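Local coordinates for protein putative S-adenosylmethionine-dependent methyltransferase (Bacteroides thetaiotaomicron, PDB 1WYZ) that probably transfers methyl groups from S-adenosylmethionine to a substrate, as a putative methyltransferase related to the RsmI family, at residues Tyr143-Pro148 with Ala152-Thr157; Gln169-Thr174 with His179-Asp184. All coordinates share one frame; numbering follows the deposited sequence.

Contact 1: residues Tyr143-Pro148 with Ala152-Thr157; sequences YLPIEP and AKKLKT
L144 and P145 meet K154 and L155 at the strand-to-helix connection of a beta-alpha-beta crossover, in which strand 138-143 passes through a short loop into helix 150-165 and the chain then returns as the parallel neighbouring strand 168-173. It is a worked example of how a connecting loop is fastened to the helix it introduces by apolar contacts, some made by the methylenes of a lysine.

The purely apolar part is a methyl-to-methyl touch: L144 CD1 lies 3.8 Å from L155 CD2, the two side chains crossing at about a right angle. L155 reaches it with its end, because CG stands anti to the carbonyl carbon (chi1 -63°) and the branch then extends to the loop. Both leucines also pack on F171 of strand 168-173, while L155 touches M181 and I185 of helix 178-188, so the pair belongs to the layer between sheet and helices.

A second kind of packing uses the aliphatic part of a lysine. K154 points to the loop and crosses P145 at about a right angle, with CG 3.7 Å from P145 CD and CB almost as near. With CG anti to its own backbone N (chi1 -165°) and the chain bent at chi2 and again at chi4, the lysine folds back along its aliphatic part, and its NZ comes to rest 3.9 Å from L144 CD2. That last approach is a van der Waals contact between an ammonium group and a methyl.

The polar bonds lie on the helix side: K156 NZ reaches N188 O at the end of helix 178-188. One turn on from K153, T157 grips the K153 carbonyl twice: T157 N donates to K153 O, and T157 OG1 donates to the same oxygen over 2.9 Å, from 43° above the carbonyl plane.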
loop_
_atom_site.group_PDB
_atom_site.type_symbol
_atom_site.label_atom_id
_atom_site.label_comp_id
_atom_site.label_asym_id
_atom_site.label_seq_id
_atom_site.Cartn_x
_atom_site.Cartn_y
_atom_site.Cartn_z
ATOM N N TYR A 143 -4.872 6.523 13.504
ATOM C CA TYR A 143 -5.976 6.723 14.453
ATOM C C TYR A 143 -6.265 8.206 14.588
ATOM O O TYR A 143 -5.346 9.012 14.542
ATOM C CB TYR A 143 -5.623 6.146 15.823
ATOM C CG TYR A 143 -5.574 4.643 15.845
ATOM C CD1 TYR A 143 -6.726 3.890 16.080
ATOM C CD2 TYR A 143 -4.385 3.964 15.595
ATOM C CE1 TYR A 143 -6.693 2.488 16.060
ATOM C CE2 TYR A 143 -4.338 2.562 15.570
ATOM C CZ TYR A 143 -5.494 1.830 15.799
ATOM O OH TYR A 143 -5.457 0.453 15.715
ATOM N N LEU A 144 -7.535 8.563 14.752
ATOM C CA LEU A 144 -7.939 9.958 14.888
ATOM C C LEU A 144 -8.075 10.354 16.352
ATOM O O LEU A 144 -8.134 9.489 17.226
ATOM C CB LEU A 144 -9.277 10.178 14.187
ATOM C CG LEU A 144 -9.347 9.658 12.755
ATOM C CD1 LEU A 144 -10.624 10.144 12.069
ATOM C CD2 LEU A 144 -8.114 10.146 12.011
ATOM N N PRO A 145 -8.132 11.668 16.638
ATOM C CA PRO A 145 -8.265 12.176 18.008
ATOM C C PRO A 145 -9.395 11.554 18.823
ATOM O O PRO A 145 -10.567 11.583 18.439
ATOM C CB PRO A 145 -8.430 13.674 17.800
ATOM C CG PRO A 145 -7.491 13.922 16.667
ATOM C CD PRO A 145 -7.865 12.778 15.708
ATOM N N ILE A 146 -8.999 11.003 19.965
ATOM C CA ILE A 146 -9.865 10.313 20.920
ATOM C C ILE A 146 -11.022 11.134 21.490
ATOM O O ILE A 146 -12.173 10.694 21.456
ATOM C CB ILE A 146 -9.010 9.784 22.089
ATOM C CG1 ILE A 146 -7.719 9.165 21.530
ATOM C CG2 ILE A 146 -9.793 8.743 22.875
ATOM C CD1 ILE A 146 -6.593 10.157 21.297
ATOM N N GLU A 147 -10.714 12.315 22.019
ATOM C CA GLU A 147 -11.729 13.182 22.610
ATOM C C GLU A 147 -12.647 13.785 21.559
ATOM O O GLU A 147 -12.187 14.260 20.522
ATOM C CB GLU A 147 -11.077 14.323 23.393
ATOM C CG GLU A 147 -10.310 15.310 22.523
ATOM C CD GLU A 147 -10.095 16.654 23.199
ATOM O OE1 GLU A 147 -11.091 17.263 23.646
ATOM O OE2 GLU A 147 -8.930 17.100 23.276
ATOM N N PRO A 148 -13.962 13.786 21.817
ATOM C CA PRO A 148 -14.927 14.349 20.867
ATOM C C PRO A 148 -14.603 15.810 20.565
ATOM O O PRO A 148 -13.839 16.442 21.295
ATOM C CB PRO A 148 -16.258 14.193 21.600
ATOM C CG PRO A 148 -16.042 12.948 22.415
ATOM C CD PRO A 148 -14.653 13.178 22.966
ATOM N N ALA A 152 -14.204 15.676 15.711
ATOM C CA ALA A 152 -15.089 16.304 14.745
ATOM C C ALA A 152 -14.256 17.276 13.922
ATOM O O ALA A 152 -14.476 17.435 12.727
ATOM C CB ALA A 152 -16.201 17.039 15.464
ATOM N N LYS A 153 -13.297 17.927 14.575
ATOM C CA LYS A 153 -12.429 18.871 13.888
ATOM C C LYS A 153 -11.671 18.115 12.814
ATOM O O LYS A 153 -11.634 18.526 11.656
ATOM C CB LYS A 153 -11.421 19.508 14.852
ATOM C CG LYS A 153 -11.958 20.665 15.690
ATOM C CD LYS A 153 -10.819 21.459 16.333
ATOM C CE LYS A 153 -9.951 22.160 15.286
ATOM N NZ LYS A 153 -10.661 23.279 14.602
ATOM N N LYS A 154 -11.078 16.997 13.215
ATOM C CA LYS A 154 -10.294 16.172 12.310
ATOM C C LYS A 154 -11.114 15.695 11.112
ATOM O O LYS A 154 -10.725 15.932 9.967
ATOM C CB LYS A 154 -9.695 14.980 13.074
ATOM C CG LYS A 154 -8.576 14.251 12.349
ATOM C CD LYS A 154 -7.479 15.213 11.938
ATOM C CE LYS A 154 -6.219 14.460 11.567
ATOM N NZ LYS A 154 -6.522 13.433 10.541
ATOM N N LEU A 155 -12.244 15.035 11.368
ATOM C CA LEU A 155 -13.113 14.545 10.290
ATOM C C LEU A 155 -13.463 15.686 9.343
ATOM O O LEU A 155 -13.431 15.531 8.123
ATOM C CB LEU A 155 -14.414 13.959 10.863
ATOM C CG LEU A 155 -14.319 12.724 11.769
ATOM C CD1 LEU A 155 -15.624 12.520 12.533
ATOM C CD2 LEU A 155 -13.979 11.507 10.920
ATOM N N LYS A 156 -13.785 16.837 9.921
ATOM C CA LYS A 156 -14.163 18.016 9.153
ATOM C C LYS A 156 -13.027 18.498 8.239
ATOM O O LYS A 156 -13.271 18.898 7.100
ATOM C CB LYS A 156 -14.572 19.130 10.120
ATOM C CG LYS A 156 -15.620 20.083 9.582
ATOM C CD LYS A 156 -16.988 19.421 9.481
ATOM C CE LYS A 156 -18.047 20.420 9.003
ATOM N NZ LYS A 156 -19.367 19.772 8.754
ATOM N N THR A 157 -11.792 18.447 8.742
ATOM C CA THR A 157 -10.621 18.885 7.982
ATOM C C THR A 157 -10.277 17.875 6.904
ATOM O O THR A 157 -9.952 18.247 5.775
ATOM C CB THR A 157 -9.379 19.076 8.893
ATOM O OG1 THR A 157 -9.707 19.938 9.988
ATOM C CG2 THR A 157 -8.243 19.715 8.111
#

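Contact 2: residues Gln169-Thr174 with His179-Asp184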
loop_
_atom_site.group_PDB
_atom_site.type_symbol
_atom_site.label_atom_id
_atom_site.label_comp_id
_atom_site.label_asym_id
_atom_site.label_seq_id
_atom_site.Cartn_x
_atom_site.Cartn_y
_atom_site.Cartn_z
ATOM N N GLN A 169 -9.162 10.068 1.792
ATOM C CA GLN A 169 -8.649 10.181 3.161
ATOM C C GLN A 169 -8.912 8.870 3.911
ATOM O O GLN A 169 -10.045 8.392 3.939
ATOM C CB GLN A 169 -9.322 11.355 3.880
ATOM C CG GLN A 169 -9.172 12.703 3.167
ATOM C CD GLN A 169 -7.712 13.146 2.923
ATOM O OE1 GLN A 169 -6.912 13.288 3.854
ATOM N NE2 GLN A 169 -7.377 13.376 1.654
ATOM N N LEU A 170 -7.874 8.291 4.515
ATOM C CA LEU A 170 -8.019 7.016 5.223
ATOM C C LEU A 170 -7.606 7.054 6.684
ATOM O O LEU A 170 -6.603 7.676 7.037
ATOM C CB LEU A 170 -7.183 5.907 4.559
ATOM C CG LEU A 170 -7.356 5.428 3.121
ATOM C CD1 LEU A 170 -6.719 6.415 2.155
ATOM C CD2 LEU A 170 -6.674 4.074 2.983
ATOM N N PHE A 171 -8.364 6.354 7.522
ATOM C CA PHE A 171 -8.066 6.268 8.945
ATOM C C PHE A 171 -8.650 4.981 9.538
ATOM O O PHE A 171 -9.630 4.437 9.018
ATOM C CB PHE A 171 -8.587 7.512 9.681
ATOM C CG PHE A 171 -10.043 7.828 9.431
ATOM C CD1 PHE A 171 -11.045 7.277 10.241
ATOM C CD2 PHE A 171 -10.414 8.707 8.415
ATOM C CE1 PHE A 171 -12.395 7.598 10.050
ATOM C CE2 PHE A 171 -11.774 9.040 8.212
ATOM C CZ PHE A 171 -12.759 8.478 9.039
ATOM N N ILE A 172 -8.038 4.482 10.607
ATOM C CA ILE A 172 -8.499 3.253 11.239
ATOM C C ILE A 172 -8.994 3.484 12.660
ATOM O O ILE A 172 -8.778 4.560 13.237
ATOM C CB ILE A 172 -7.386 2.196 11.275
ATOM C CG1 ILE A 172 -6.238 2.684 12.162
ATOM C CG2 ILE A 172 -6.895 1.912 9.858
ATOM C CD1 ILE A 172 -5.211 1.615 12.535
ATOM N N GLU A 173 -9.657 2.470 13.213
ATOM C CA GLU A 173 -10.218 2.549 14.560
ATOM C C GLU A 173 -10.119 1.257 15.350
ATOM O O GLU A 173 -10.198 0.164 14.788
ATOM C CB GLU A 173 -11.687 2.966 14.495
ATOM C CG GLU A 173 -11.941 4.372 15.011
ATOM C CD GLU A 173 -11.669 4.516 16.502
ATOM O OE1 GLU A 173 -10.633 4.009 16.988
ATOM O OE2 GLU A 173 -12.494 5.157 17.186
ATOM N N THR A 174 -9.959 1.391 16.665
ATOM C CA THR A 174 -9.862 0.229 17.540
ATOM C C THR A 174 -11.192 -0.530 17.485
ATOM O O THR A 174 -12.264 0.078 17.468
ATOM C CB THR A 174 -9.532 0.651 18.996
ATOM O OG1 THR A 174 -9.172 -0.504 19.759
ATOM C CG2 THR A 174 -10.726 1.324 19.647
ATOM N N HIS A 179 -18.485 1.309 16.043
ATOM C CA HIS A 179 -19.809 1.872 15.890
ATOM C C HIS A 179 -19.887 3.328 16.335
ATOM O O HIS A 179 -20.672 4.104 15.792
ATOM C CB HIS A 179 -20.835 1.033 16.649
ATOM C CG HIS A 179 -22.062 0.725 15.847
ATOM N ND1 HIS A 179 -22.087 -0.247 14.869
ATOM C CD2 HIS A 179 -23.289 1.299 15.838
ATOM C CE1 HIS A 179 -23.276 -0.258 14.292
ATOM N NE2 HIS A 179 -24.023 0.672 14.860
ATOM N N LYS A 180 -19.076 3.706 17.317
ATOM C CA LYS A 180 -19.099 5.087 17.780
ATOM C C LYS A 180 -18.509 6.007 16.714
ATOM O O LYS A 180 -18.861 7.185 16.629
ATOM C CB LYS A 180 -18.325 5.236 19.095
ATOM C CG LYS A 180 -18.423 6.634 19.715
ATOM C CD LYS A 180 -19.861 6.992 20.076
ATOM C CE LYS A 180 -19.953 8.383 20.691
ATOM N NZ LYS A 180 -19.598 9.452 19.718
HETATM N N MSE A 181 -17.613 5.457 15.898
HETATM C CA MSE A 181 -16.984 6.226 14.829
HETATM C C MSE A 181 -17.979 6.486 13.697
HETATM O O MSE A 181 -18.159 7.634 13.299
HETATM C CB MSE A 181 -15.752 5.497 14.286
HETATM C CG MSE A 181 -15.102 6.184 13.080
HETATM SE SE MSE A 181 -14.182 7.863 13.473
HETATM C CE MSE A 181 -15.612 9.122 13.216
ATOM N N ILE A 182 -18.635 5.442 13.189
ATOM C CA ILE A 182 -19.597 5.652 12.115
ATOM C C ILE A 182 -20.625 6.701 12.535
ATOM O O ILE A 182 -21.054 7.524 11.725
ATOM C CB ILE A 182 -20.318 4.331 11.686
ATOM C CG1 ILE A 182 -20.967 3.649 12.896
ATOM C CG2 ILE A 182 -19.333 3.395 10.990
ATOM C CD1 ILE A 182 -22.349 4.167 13.238
ATOM N N GLU A 183 -21.005 6.682 13.809
ATOM C CA GLU A 183 -21.961 7.649 14.329
ATOM C C GLU A 183 -21.344 9.025 14.166
ATOM O O GLU A 183 -22.016 9.959 13.746
ATOM C CB GLU A 183 -22.262 7.388 15.813
ATOM C CG GLU A 183 -23.084 8.483 16.495
ATOM C CD GLU A 183 -24.545 8.503 16.054
ATOM O OE1 GLU A 183 -24.839 8.062 14.916
ATOM O OE2 GLU A 183 -25.397 8.977 16.844
ATOM N N ASP A 184 -20.059 9.146 14.487
ATOM C CA ASP A 184 -19.370 10.431 14.358
ATOM C C ASP A 184 -19.219 10.923 12.911
ATOM O O ASP A 184 -19.373 12.123 12.638
ATOM C CB ASP A 184 -17.990 10.384 15.022
ATOM C CG ASP A 184 -18.070 10.454 16.533
ATOM O OD1 ASP A 184 -18.870 11.257 17.048
ATOM O OD2 ASP A 184 -17.323 9.711 17.205
#
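Strand 168-173 and helix 178-188 draw together at E173 and M181, whose CA atoms are 7.7 Å apart. M181, present as selenomethionine, carries the helix side: it leaves the backbone with CG anti to N (chi1 175°), then bends at chi2 and chi3, which brings SE to 3.9 Å from F171 CE1. The selenium lies 5.1 Å from the centroid of the F171 ring and 64° off its normal, an oblique Met-aromatic contact. It forms where the second strand of the beta-alpha-beta unit runs on into the next helix, so ring and selenium sit buried between sheet and helices, beside L155 and F230.

Two residues further along the strand, E173 crosses M181 at about a right angle, CG lying 4.0 Å from M181 CB. The carboxylate has polar tasks as well: OE1 accepts T174 N over 2.7 Å from above the carboxylate plane, and OE2 pairs with R151, which also pairs with D184. Cut back to an alanine, this residue would probably leave R151 with D184 as its partner of these two carboxylates and T174 N without this acceptor, and take the CG contact from M181. D184 OD1 is in turn 3.3 Å from K180 NZ, a salt bridge along the helix.

Overall arrangement
Contacts 1 and 2 show how successive connections share one hydrophobic layer. Contact 1 closes before contact 2 opens along the chain, yet their centres lie 9 Å apart and their side chains touch: L144 CD1 is 3.4 Å from F171 CD1, and L155 CD1 is 3.5 Å from M181 CE. Helix 150-165 thus packs beside helix 178-188 over the same face of the mixed sheet, with R151, just ahead of 152-157, salt-bridged to a carboxylate in each segment of contact 2. At the strand ends, Y143 lies against I172. Both contacts stand well off the chain's centre, about 20 and 16 Å from it to their own centres, and neither can be tied to a cofactor or substrate site.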